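Local coordinates for oxidoreductase, 2OG-Fe oxygenase family protein, putative, expressed (PDB 5XEG), which probably acts as an iron- and 2-oxoglutarate-dependent dioxygenase of the AlkB family, this chain being its oxygenase domain, at residues 137-142 and 197-202. Residues are numbered along the deposited sequence; the frame is centred on the assembly and turned at random.
Sequences GLHQDK and IFHGVS. With MN (manganese (II) ion), chain C; AKG (2-oxoglutaric acid), chain B.
His-139 and His-199 face each other as an antiparallel hydrogen-bonded pair and, with Asp-141, form the HxD...H facial triad of a 2-oxoglutarate oxygenase, the histidines on the minor, four-stranded sheet of its double-stranded beta-helix and Asp-141 in the loop that follows strand 134-139. Two backbone bonds close the pair: His-139 N donates to His-199 O at 2.9 Å, and His-199 N returns a bond to His-139 O. Both imidazoles hang from the same side of the sheet, their planes 57° apart, and bring their NE2 atoms to one manganese, which probably takes the place of the catalytic iron. Each CG lies between its own backbone N and carbonyl carbon (chi1 63° and 59°), and with the ring turn beyond it ND1 faces back to its own chain: His-139 ND1 gives a nearly straight bond to Gly-137 O at 2.9 Å, while His-199 ND1 reaches Ile-197 O from above the carbonyl plane. Held by ND1 on one side and by the metal at NE2, neither ring is likely to turn. Asp-141 OD1 binds the metal at 2.2 Å, its carboxylate nearly upright to the His-199 ring, and OD2 forms a salt bridge with Arg-229. O1 and O5 of 2-oxoglutarate and a water complete six ligands. Another water links Asp-141 N to Ile-197 O, tying the loop to the partner segment.

On the other side of the sheet, Gln-140 lays CG over the centre of the Phe-198 ring, 3.5 Å from its centroid, with its amide stacked almost parallel to the ring; NE2 is held by Leu-196 O. An alanine in place of Phe-198 would probably leave the Gln-140 side chain without the surface it lies on and freer to turn. Strand 134-139 is the edge of this sheet, and strand 198-204 runs between it and strand 164-169, where Leu-138 also touches Leu-167.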
loop_
_atom_site.group_PDB
_atom_site.type_symbol
_atom_site.label_atom_id
_atom_site.label_comp_id
_atom_site.label_asym_id
_atom_site.label_seq_id
_atom_site.Cartn_x
_atom_site.Cartn_y
_atom_site.Cartn_z
ATOM N N GLY A 137 5.712 8.867 -8.426
ATOM C CA GLY A 137 6.843 8.452 -9.247
ATOM C C GLY A 137 7.607 7.306 -8.627
ATOM O O GLY A 137 7.384 6.899 -7.483
ATOM N N LEU A 138 8.485 6.704 -9.442
ATOM C CA LEU A 138 9.242 5.538 -8.967
ATOM C C LEU A 138 10.113 5.859 -7.772
ATOM O O LEU A 138 10.819 6.857 -7.745
ATOM C CB LEU A 138 10.190 5.055 -10.105
ATOM C CG LEU A 138 9.442 4.418 -11.271
ATOM C CD1 LEU A 138 10.468 4.020 -12.367
ATOM C CD2 LEU A 138 8.656 3.209 -10.855
ATOM N N HIS A 139 10.095 4.983 -6.785
ATOM C CA HIS A 139 10.914 5.135 -5.593
ATOM C C HIS A 139 11.041 3.769 -4.932
ATOM O O HIS A 139 10.253 2.856 -5.231
ATOM C CB HIS A 139 10.261 6.118 -4.566
ATOM C CG HIS A 139 8.953 5.622 -4.072
ATOM N ND1 HIS A 139 7.825 5.659 -4.866
ATOM C CD2 HIS A 139 8.610 4.954 -2.953
ATOM C CE1 HIS A 139 6.838 5.066 -4.228
ATOM N NE2 HIS A 139 7.298 4.597 -3.094
ATOM N N GLN A 140 11.980 3.677 -4.000
ATOM C CA GLN A 140 12.133 2.521 -3.112
ATOM C C GLN A 140 11.553 2.914 -1.752
ATOM O O GLN A 140 11.707 4.038 -1.340
ATOM C CB GLN A 140 13.633 2.253 -2.920
ATOM C CG GLN A 140 14.267 1.684 -4.184
ATOM C CD GLN A 140 15.772 1.441 -4.008
ATOM O OE1 GLN A 140 16.543 2.368 -3.647
ATOM N NE2 GLN A 140 16.210 0.200 -4.259
ATOM N N ASP A 141 11.027 1.943 -1.038
ATOM C CA ASP A 141 10.642 2.061 0.381
ATOM C C ASP A 141 11.906 1.752 1.150
ATOM O O ASP A 141 12.192 0.647 1.530
ATOM C CB ASP A 141 9.506 1.107 0.737
ATOM C CG ASP A 141 8.147 1.555 0.153
ATOM O OD1 ASP A 141 8.043 2.549 -0.593
ATOM O OD2 ASP A 141 7.189 0.889 0.495
ATOM N N LYS A 142 12.683 2.800 1.381
ATOM C CA LYS A 142 14.016 2.594 1.990
ATOM C C LYS A 142 14.191 3.364 3.283
ATOM O O LYS A 142 15.326 3.502 3.725
ATOM C CB LYS A 142 15.074 3.027 0.998
ATOM C CG LYS A 142 14.967 4.469 0.522
ATOM C CD LYS A 142 16.128 4.756 -0.434
ATOM C CE LYS A 142 16.392 6.219 -0.619
ATOM N NZ LYS A 142 15.173 6.971 -0.952
ATOM N N ILE A 197 12.330 -3.114 -4.459
ATOM C CA ILE A 197 11.943 -2.701 -5.793
ATOM C C ILE A 197 11.690 -1.200 -5.857
ATOM O O ILE A 197 11.110 -0.573 -4.944
ATOM C CB ILE A 197 10.734 -3.492 -6.359
ATOM C CG1 ILE A 197 9.519 -3.405 -5.378
ATOM C CG2 ILE A 197 11.194 -4.874 -6.725
ATOM C CD1 ILE A 197 8.223 -3.966 -5.969
ATOM N N PHE A 198 12.045 -0.626 -6.992
ATOM C CA PHE A 198 11.491 0.699 -7.396
ATOM C C PHE A 198 10.086 0.530 -7.855
ATOM O O PHE A 198 9.749 -0.422 -8.570
ATOM C CB PHE A 198 12.349 1.351 -8.525
ATOM C CG PHE A 198 13.631 1.965 -8.029
ATOM C CD1 PHE A 198 14.784 1.170 -7.923
ATOM C CD2 PHE A 198 13.741 3.311 -7.713
ATOM C CE1 PHE A 198 15.978 1.695 -7.483
ATOM C CE2 PHE A 198 14.950 3.840 -7.233
ATOM C CZ PHE A 198 16.065 3.029 -7.125
ATOM N N HIS A 199 9.189 1.419 -7.439
ATOM C CA HIS A 199 7.791 1.215 -7.725
ATOM C C HIS A 199 7.062 2.546 -7.666
ATOM O O HIS A 199 7.578 3.553 -7.139
ATOM C CB HIS A 199 7.118 0.196 -6.783
ATOM C CG HIS A 199 7.201 0.595 -5.363
ATOM N ND1 HIS A 199 8.365 0.446 -4.616
ATOM C CD2 HIS A 199 6.320 1.237 -4.563
ATOM C CE1 HIS A 199 8.182 0.964 -3.426
ATOM N NE2 HIS A 199 6.937 1.389 -3.340
ATOM N N GLY A 200 5.907 2.559 -8.301
ATOM C CA GLY A 200 5.133 3.795 -8.282
ATOM C C GLY A 200 3.809 3.615 -9.044
ATOM O O GLY A 200 3.492 2.526 -9.471
ATOM N N VAL A 201 3.044 4.701 -9.155
ATOM C CA VAL A 201 1.706 4.665 -9.753
ATOM C C VAL A 201 1.752 5.644 -10.965
ATOM O O VAL A 201 1.944 6.835 -10.778
ATOM C CB VAL A 201 0.618 5.058 -8.730
ATOM C CG1 VAL A 201 -0.725 5.165 -9.439
ATOM C CG2 VAL A 201 0.524 4.035 -7.639
ATOM N N SER A 202 1.618 5.102 -12.179
ATOM C CA SER A 202 1.743 5.916 -13.370
ATOM C C SER A 202 0.457 6.548 -13.786
ATOM O O SER A 202 0.465 7.549 -14.527
ATOM C CB SER A 202 2.318 5.086 -14.530
ATOM O OG SER A 202 1.571 3.921 -14.688
HETATM MN MN MN C . 6.312 2.933 -1.877
HETATM C C1 AKG B . 3.943 4.556 -1.215
HETATM O O1 AKG B . 5.043 4.344 -0.661
HETATM O O2 AKG B . 3.188 5.485 -0.855
HETATM C C2 AKG B . 3.527 3.693 -2.317
HETATM O O5 AKG B . 4.362 3.193 -3.052
HETATM C C3 AKG B . 2.059 3.423 -2.543
HETATM C C4 AKG B . 1.838 2.992 -3.987
HETATM C C5 AKG B . 0.362 2.787 -4.232
HETATM O O3 AKG B . -0.034 1.651 -4.571
HETATM O O4 AKG B . -0.408 3.762 -4.087
HETATM O O HOH W 1 10.956 -0.816 -2.224
HETATM O O HOH W 2 5.120 1.402 -0.839
#